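Long-range contacts in amoebiasin-2 (Entamoeba histolytica, PDB 3M86), which inhibits cysteine proteases of the amoeba by plugging their substrate-binding site with a wedge of three loops: residues His7-Lys12 with Asp24-Gln29; Leu51-Ile56 with Glu73-Pro78. One frame throughout, in Å; residues are numbered along the deposited sequence.

Interaction 1 of 2, residues His7-Lys12 with Asp24-Gln29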
loop_
_atom_site.group_PDB
_atom_site.type_symbol
_atom_site.label_atom_id
_atom_site.label_comp_id
_atom_site.label_asym_id
_atom_site.label_seq_id
_atom_site.Cartn_x
_atom_site.Cartn_y
_atom_site.Cartn_z
ATOM N N HIS A 7 11.322 0.807 1.776
ATOM C CA HIS A 7 10.660 1.973 2.351
ATOM C C HIS A 7 9.250 1.616 2.744
ATOM O O HIS A 7 8.492 1.131 1.914
ATOM C CB HIS A 7 10.630 3.118 1.342
ATOM C CG HIS A 7 11.961 3.393 0.728
ATOM N ND1 HIS A 7 12.789 4.407 1.164
ATOM C CD2 HIS A 7 12.617 2.776 -0.285
ATOM C CE1 HIS A 7 13.901 4.394 0.451
ATOM N NE2 HIS A 7 13.820 3.420 -0.435
ATOM N N ILE A 8 8.913 1.860 4.009
ATOM C CA ILE A 8 7.605 1.456 4.523
ATOM C C ILE A 8 6.659 2.654 4.506
ATOM O O ILE A 8 6.999 3.736 4.997
ATOM C CB ILE A 8 7.716 0.885 5.941
ATOM C CG1 ILE A 8 8.552 -0.401 5.916
ATOM C CG2 ILE A 8 6.319 0.570 6.488
ATOM C CD1 ILE A 8 8.823 -1.000 7.273
ATOM N N LEU A 9 5.489 2.468 3.904
ATOM C CA LEU A 9 4.488 3.531 3.860
ATOM C C LEU A 9 3.240 3.047 4.572
ATOM O O LEU A 9 2.818 1.908 4.384
ATOM C CB LEU A 9 4.148 3.887 2.423
ATOM C CG LEU A 9 5.281 4.511 1.613
ATOM C CD1 LEU A 9 4.883 4.674 0.170
ATOM C CD2 LEU A 9 5.664 5.862 2.231
ATOM N N THR A 10 2.665 3.919 5.403
ATOM C CA THR A 10 1.428 3.604 6.103
ATOM C C THR A 10 0.390 4.695 5.865
ATOM O O THR A 10 0.621 5.627 5.102
ATOM C CB THR A 10 1.656 3.472 7.622
ATOM O OG1 THR A 10 1.831 4.775 8.200
ATOM C CG2 THR A 10 2.873 2.603 7.909
ATOM N N GLU A 11 -0.751 4.586 6.531
ATOM C CA GLU A 11 -1.795 5.597 6.418
ATOM C C GLU A 11 -1.244 6.969 6.779
ATOM O O GLU A 11 -1.701 7.993 6.269
ATOM C CB GLU A 11 -2.953 5.264 7.371
ATOM C CG GLU A 11 -3.755 4.010 7.007
ATOM C CD GLU A 11 -3.205 2.722 7.607
ATOM O OE1 GLU A 11 -3.995 1.754 7.722
ATOM O OE2 GLU A 11 -1.993 2.667 7.931
ATOM N N LYS A 12 -0.267 6.984 7.672
ATOM C CA LYS A 12 0.251 8.244 8.197
ATOM C C LYS A 12 1.063 9.039 7.175
ATOM O O LYS A 12 1.277 10.246 7.358
ATOM C CB LYS A 12 1.040 7.994 9.479
ATOM C CG LYS A 12 0.176 7.359 10.576
ATOM C CD LYS A 12 0.818 7.466 11.948
ATOM C CE LYS A 12 0.919 8.910 12.385
ATOM N NZ LYS A 12 1.541 9.033 13.727
ATOM N N ASP A 24 15.487 -0.426 -5.024
ATOM C CA ASP A 24 14.777 -0.370 -3.737
ATOM C C ASP A 24 13.428 -1.094 -3.799
ATOM O O ASP A 24 13.007 -1.546 -4.874
ATOM C CB ASP A 24 14.556 1.087 -3.330
ATOM C CG ASP A 24 15.809 1.743 -2.770
ATOM O OD1 ASP A 24 15.742 2.949 -2.453
ATOM O OD2 ASP A 24 16.870 1.075 -2.655
ATOM N N LEU A 25 12.760 -1.203 -2.651
ATOM C CA LEU A 25 11.417 -1.765 -2.575
ATOM C C LEU A 25 10.519 -0.843 -1.781
ATOM O O LEU A 25 10.980 -0.203 -0.839
ATOM C CB LEU A 25 11.431 -3.132 -1.891
ATOM C CG LEU A 25 11.893 -4.374 -2.644
ATOM C CD1 LEU A 25 11.849 -5.564 -1.703
ATOM C CD2 LEU A 25 11.006 -4.617 -3.858
ATOM N N ILE A 26 9.244 -0.783 -2.159
ATOM C CA ILE A 26 8.234 -0.077 -1.374
ATOM C C ILE A 26 7.341 -1.105 -0.714
ATOM O O ILE A 26 6.890 -2.045 -1.366
ATOM C CB ILE A 26 7.381 0.823 -2.260
ATOM C CG1 ILE A 26 8.235 1.953 -2.829
ATOM C CG2 ILE A 26 6.190 1.412 -1.470
ATOM C CD1 ILE A 26 7.584 2.682 -3.961
ATOM N N LYS A 27 7.119 -0.941 0.587
ATOM C CA LYS A 27 6.186 -1.804 1.318
ATOM C C LYS A 27 5.114 -0.937 1.937
ATOM O O LYS A 27 5.381 -0.191 2.870
ATOM C CB LYS A 27 6.889 -2.623 2.416
ATOM C CG LYS A 27 7.761 -3.786 1.941
ATOM C CD LYS A 27 8.107 -4.714 3.120
ATOM C CE LYS A 27 9.088 -5.805 2.711
ATOM N NZ LYS A 27 9.517 -6.651 3.866
ATOM N N ILE A 28 3.900 -1.040 1.401
ATOM C CA ILE A 28 2.753 -0.306 1.911
ATOM C C ILE A 28 2.079 -1.223 2.918
ATOM O O ILE A 28 1.659 -2.328 2.571
ATOM C CB ILE A 28 1.797 0.032 0.772
ATOM C CG1 ILE A 28 2.523 0.929 -0.246
ATOM C CG2 ILE A 28 0.524 0.713 1.311
ATOM C CD1 ILE A 28 1.826 1.029 -1.586
ATOM N N GLN A 29 1.992 -0.766 4.161
ATOM C CA GLN A 29 1.475 -1.580 5.255
ATOM C C GLN A 29 0.311 -0.834 5.891
ATOM O O GLN A 29 0.504 0.228 6.487
ATOM C CB GLN A 29 2.573 -1.839 6.288
ATOM C CG GLN A 29 3.687 -2.734 5.739
ATOM C CD GLN A 29 4.707 -3.133 6.798
ATOM O OE1 GLN A 29 4.783 -2.525 7.866
ATOM N NE2 GLN A 29 5.498 -4.158 6.499
HETATM O O HOH W 1 -0.541 0.637 9.039
#

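Interaction 2 of 2, residues Leu51-Ile56 with Glu73-Pro78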
loop_
_atom_site.group_PDB
_atom_site.type_symbol
_atom_site.label_atom_id
_atom_site.label_comp_id
_atom_site.label_asym_id
_atom_site.label_seq_id
_atom_site.Cartn_x
_atom_site.Cartn_y
_atom_site.Cartn_z
ATOM N N LEU A 51 4.363 -5.880 -8.899
ATOM C CA LEU A 51 3.837 -6.317 -7.604
ATOM C C LEU A 51 4.683 -7.498 -7.171
ATOM O O LEU A 51 4.585 -8.584 -7.739
ATOM C CB LEU A 51 2.381 -6.757 -7.762
ATOM C CG LEU A 51 1.543 -7.113 -6.525
ATOM C CD1 LEU A 51 1.962 -8.448 -5.919
ATOM C CD2 LEU A 51 1.590 -5.999 -5.487
ATOM N N SER A 52 5.531 -7.289 -6.179
ATOM C CA SER A 52 6.438 -8.332 -5.747
ATOM C C SER A 52 5.732 -9.252 -4.748
ATOM O O SER A 52 5.958 -10.455 -4.721
ATOM C CB SER A 52 7.722 -7.740 -5.154
ATOM O OG SER A 52 7.442 -6.743 -4.197
ATOM N N GLN A 53 4.856 -8.680 -3.937
ATOM C CA GLN A 53 4.123 -9.485 -2.970
ATOM C C GLN A 53 2.894 -8.712 -2.491
ATOM O O GLN A 53 2.932 -7.489 -2.348
ATOM C CB GLN A 53 5.033 -9.877 -1.795
ATOM C CG GLN A 53 4.375 -10.809 -0.781
ATOM C CD GLN A 53 5.331 -11.298 0.292
ATOM O OE1 GLN A 53 6.521 -11.481 0.042
ATOM N NE2 GLN A 53 4.808 -11.517 1.493
ATOM N N ASP A 54 1.793 -9.424 -2.293
ATOM C CA ASP A 54 0.599 -8.833 -1.723
ATOM C C ASP A 54 0.090 -9.819 -0.679
ATOM O O ASP A 54 -0.089 -11.011 -0.964
ATOM C CB ASP A 54 -0.449 -8.611 -2.816
ATOM C CG ASP A 54 -1.594 -7.745 -2.352
ATOM O OD1 ASP A 54 -2.476 -7.426 -3.189
ATOM O OD2 ASP A 54 -1.601 -7.380 -1.155
ATOM N N THR A 55 -0.104 -9.324 0.538
ATOM C CA THR A 55 -0.479 -10.162 1.672
ATOM C C THR A 55 -1.566 -9.518 2.501
ATOM O O THR A 55 -1.597 -8.287 2.677
ATOM C CB THR A 55 0.731 -10.340 2.602
ATOM O OG1 THR A 55 1.781 -11.005 1.891
ATOM C CG2 THR A 55 0.367 -11.150 3.834
ATOM N N ILE A 56 -2.456 -10.346 3.032
ATOM C CA ILE A 56 -3.322 -9.917 4.131
ATOM C C ILE A 56 -3.111 -10.904 5.265
ATOM O O ILE A 56 -3.082 -12.116 5.054
ATOM C CB ILE A 56 -4.813 -9.813 3.730
ATOM C CG1 ILE A 56 -5.645 -9.309 4.909
ATOM C CG2 ILE A 56 -5.332 -11.156 3.200
ATOM C CD1 ILE A 56 -7.016 -8.849 4.509
ATOM N N GLU A 73 -0.398 -5.790 3.237
ATOM C CA GLU A 73 0.937 -5.357 2.897
ATOM C C GLU A 73 1.143 -5.576 1.416
ATOM O O GLU A 73 1.001 -6.692 0.919
ATOM C CB GLU A 73 1.994 -6.126 3.680
ATOM C CG GLU A 73 3.379 -5.693 3.251
ATOM C CD GLU A 73 4.465 -6.599 3.758
ATOM O OE1 GLU A 73 4.633 -7.703 3.193
ATOM O OE2 GLU A 73 5.158 -6.201 4.715
ATOM N N ILE A 74 1.456 -4.494 0.714
ATOM C CA ILE A 74 1.657 -4.550 -0.725
ATOM C C ILE A 74 3.089 -4.126 -0.988
ATOM O O ILE A 74 3.497 -3.038 -0.589
ATOM C CB ILE A 74 0.717 -3.586 -1.467
ATOM C CG1 ILE A 74 -0.744 -3.967 -1.200
ATOM C CG2 ILE A 74 1.008 -3.619 -2.958
ATOM C CD1 ILE A 74 -1.737 -2.861 -1.501
ATOM N N GLN A 75 3.860 -4.994 -1.628
ATOM C CA GLN A 75 5.248 -4.662 -1.919
ATOM C C GLN A 75 5.425 -4.408 -3.403
ATOM O O GLN A 75 5.001 -5.225 -4.232
ATOM C CB GLN A 75 6.174 -5.787 -1.480
ATOM C CG GLN A 75 6.050 -6.154 -0.018
ATOM C CD GLN A 75 7.049 -7.228 0.361
ATOM O OE1 GLN A 75 8.112 -7.343 -0.254
ATOM N NE2 GLN A 75 6.715 -8.022 1.359
ATOM N N LEU A 76 6.053 -3.279 -3.739
ATOM C CA LEU A 76 6.252 -2.902 -5.137
ATOM C C LEU A 76 7.728 -2.745 -5.457
ATOM O O LEU A 76 8.480 -2.129 -4.694
ATOM C CB LEU A 76 5.578 -1.564 -5.441
ATOM C CG LEU A 76 4.070 -1.511 -5.209
ATOM C CD1 LEU A 76 3.575 -0.079 -5.368
ATOM C CD2 LEU A 76 3.394 -2.449 -6.192
ATOM N N LYS A 77 8.133 -3.294 -6.586
ATOM C CA LYS A 77 9.528 -3.193 -6.986
ATOM C C LYS A 77 9.594 -2.398 -8.275
ATOM O O LYS A 77 8.881 -2.696 -9.216
ATOM C CB LYS A 77 10.101 -4.590 -7.218
ATOM C CG LYS A 77 11.583 -4.583 -7.586
ATOM C CD LYS A 77 12.123 -6.002 -7.707
ATOM C CE LYS A 77 13.595 -5.998 -8.092
ATOM N NZ LYS A 77 14.148 -7.380 -8.170
ATOM N N PRO A 78 10.459 -1.384 -8.336
ATOM C CA PRO A 78 10.552 -0.627 -9.591
ATOM C C PRO A 78 10.927 -1.496 -10.794
ATOM O O PRO A 78 11.816 -2.348 -10.702
ATOM C CB PRO A 78 11.697 0.354 -9.318
ATOM C CG PRO A 78 11.713 0.513 -7.850
ATOM C CD PRO A 78 11.316 -0.820 -7.275
HETATM O O HOH W 2 8.475 -10.197 2.569
#

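Interaction 1 of 2, residues His7-Lys12 with Asp24-Gln29
His7, Ile8 and Leu9 lie beside Ile26, Lys27 and Ile28 as a parallel pair of strands, their axes 4.6 Å apart. Four backbone hydrogen bonds join the strands in the alternating pattern of a parallel ladder. His7 gives its N to Leu25 O and takes Lys27 N on its O; Leu9 gives its N to Lys27 O and takes Gln29 N on its O. CA-H...O contacts fill in between, the shortest from Ile8 CA to Lys27 O at 3.2 Å.

Past the ladder's start, His7 NE2 donates to Asp24 OD1 over 2.8 Å, almost straight at 173°. The carboxylate oxygen lies close to the imidazole plane, but the donor meets it from above the carboxylate plane, the two planes being 49° apart. CG of His7 is anti to the carbonyl carbon, beside the backbone N (chi1 -50°); the ring's CD2 lies 3.4 Å from Leu25 O. Asp24 OD1 also accepts from Ser21 N, and OD2 from Ala5 N.

Beyond Leu9 and Ile28 a water takes over: it donates to Glu11 OE2 (2.7 Å) and Gln29 O (2.8 Å), while Glu11 OE1 accepts from Arg31 N. Thr10 OG1 accepts from Lys12 N in an ST turn and also bonds Glu13.

Leu9 CD1 reaches Ile26 CG2 at 3.9 Å on the inner face, and Leu9 CB lies near Ile28 CG1. On the other face the Ile8 CG2 methyl lies 3.7 Å from the amide oxygen Gln29 OE1, while Gln29 NE2 is hydrogen-bonded to Glu73 OE2.

In the Ig-like sandwich of chagasin-type (I42) inhibitors, strand 6-9 is one edge of a four-stranded mixed sheet, and 25-32 is flanked on its other side by antiparallel 70-78. Leu9 and Ile26 point inward, meeting Leu18, Ile20, Tyr106 and Val108 of the opposing sheet.

Interaction 2 of 2, residues Leu51-Ile56 with Glu73-Pro78
Residues 51-56 and 73-78, in strands 49-58 and 70-78, form the antiparallel ladder of a beta hairpin at an edge of the four-stranded sheet, interrupted by a classic beta bulge where Ser52 and Gln53 both face Gln75. Gln75 O takes Ser52 N at 2.9 Å, with weak bonds from Ser52 OG and, at 3.5 Å, from Gln53 N. Ser52 OG sits between backbone N and carbonyl carbon (chi1 49°). Past the bulge, Gln75 N bonds Gln53 O, and Thr55 and Glu73 exchange two bonds.

On the face of Gln53, Thr55, Glu73 and Gln75, polar ends link along each strand. Gln53 NE2 donates to Thr55 OG1 at 3.1 Å, within its amide plane, and Gln75 NE2 to Glu73 OE1 at 2.8 Å, from above the carboxylate plane; Glu73 OE2 accepts from Gln29 NE2. The two glutamines run side by side, and a water accepts from Gln75 NE2.

On the other face Leu51 CD2 packs on Ile74 CG2 (3.5 Å) and Leu76 CD2, while Asp54 OD2 lies beside Ile74 CG1 and salt-bridges Arg72. Ile74 and Leu76 rest on Leu88 and Ile86 of strand 82-91; on its other side strand 70-78 pairs with 25-32.

How the interactions relate
Interactions 1 and 2 are the two outer strand pairings of one four-stranded sheet, ordered 6-9, 25-32, 70-78, 49-58, with centres about 10 Å apart. They follow one another along the chain and are joined by the central pair 25-32 and 70-78, where Leu76 N lies 2.8 Å from Ile26 O. On the polar face Gln29 NE2 reaches Glu73 OE2 at 2.7 Å, and Lys27 CE packs on Gln75 CD at 3.4 Å, linking side chains of the two central strands. Strand 25-32 leads into the BC loop, which contacts the target protease's catalytic cysteine and histidine, and the DE loop lies between strands 49-58 and 70-78.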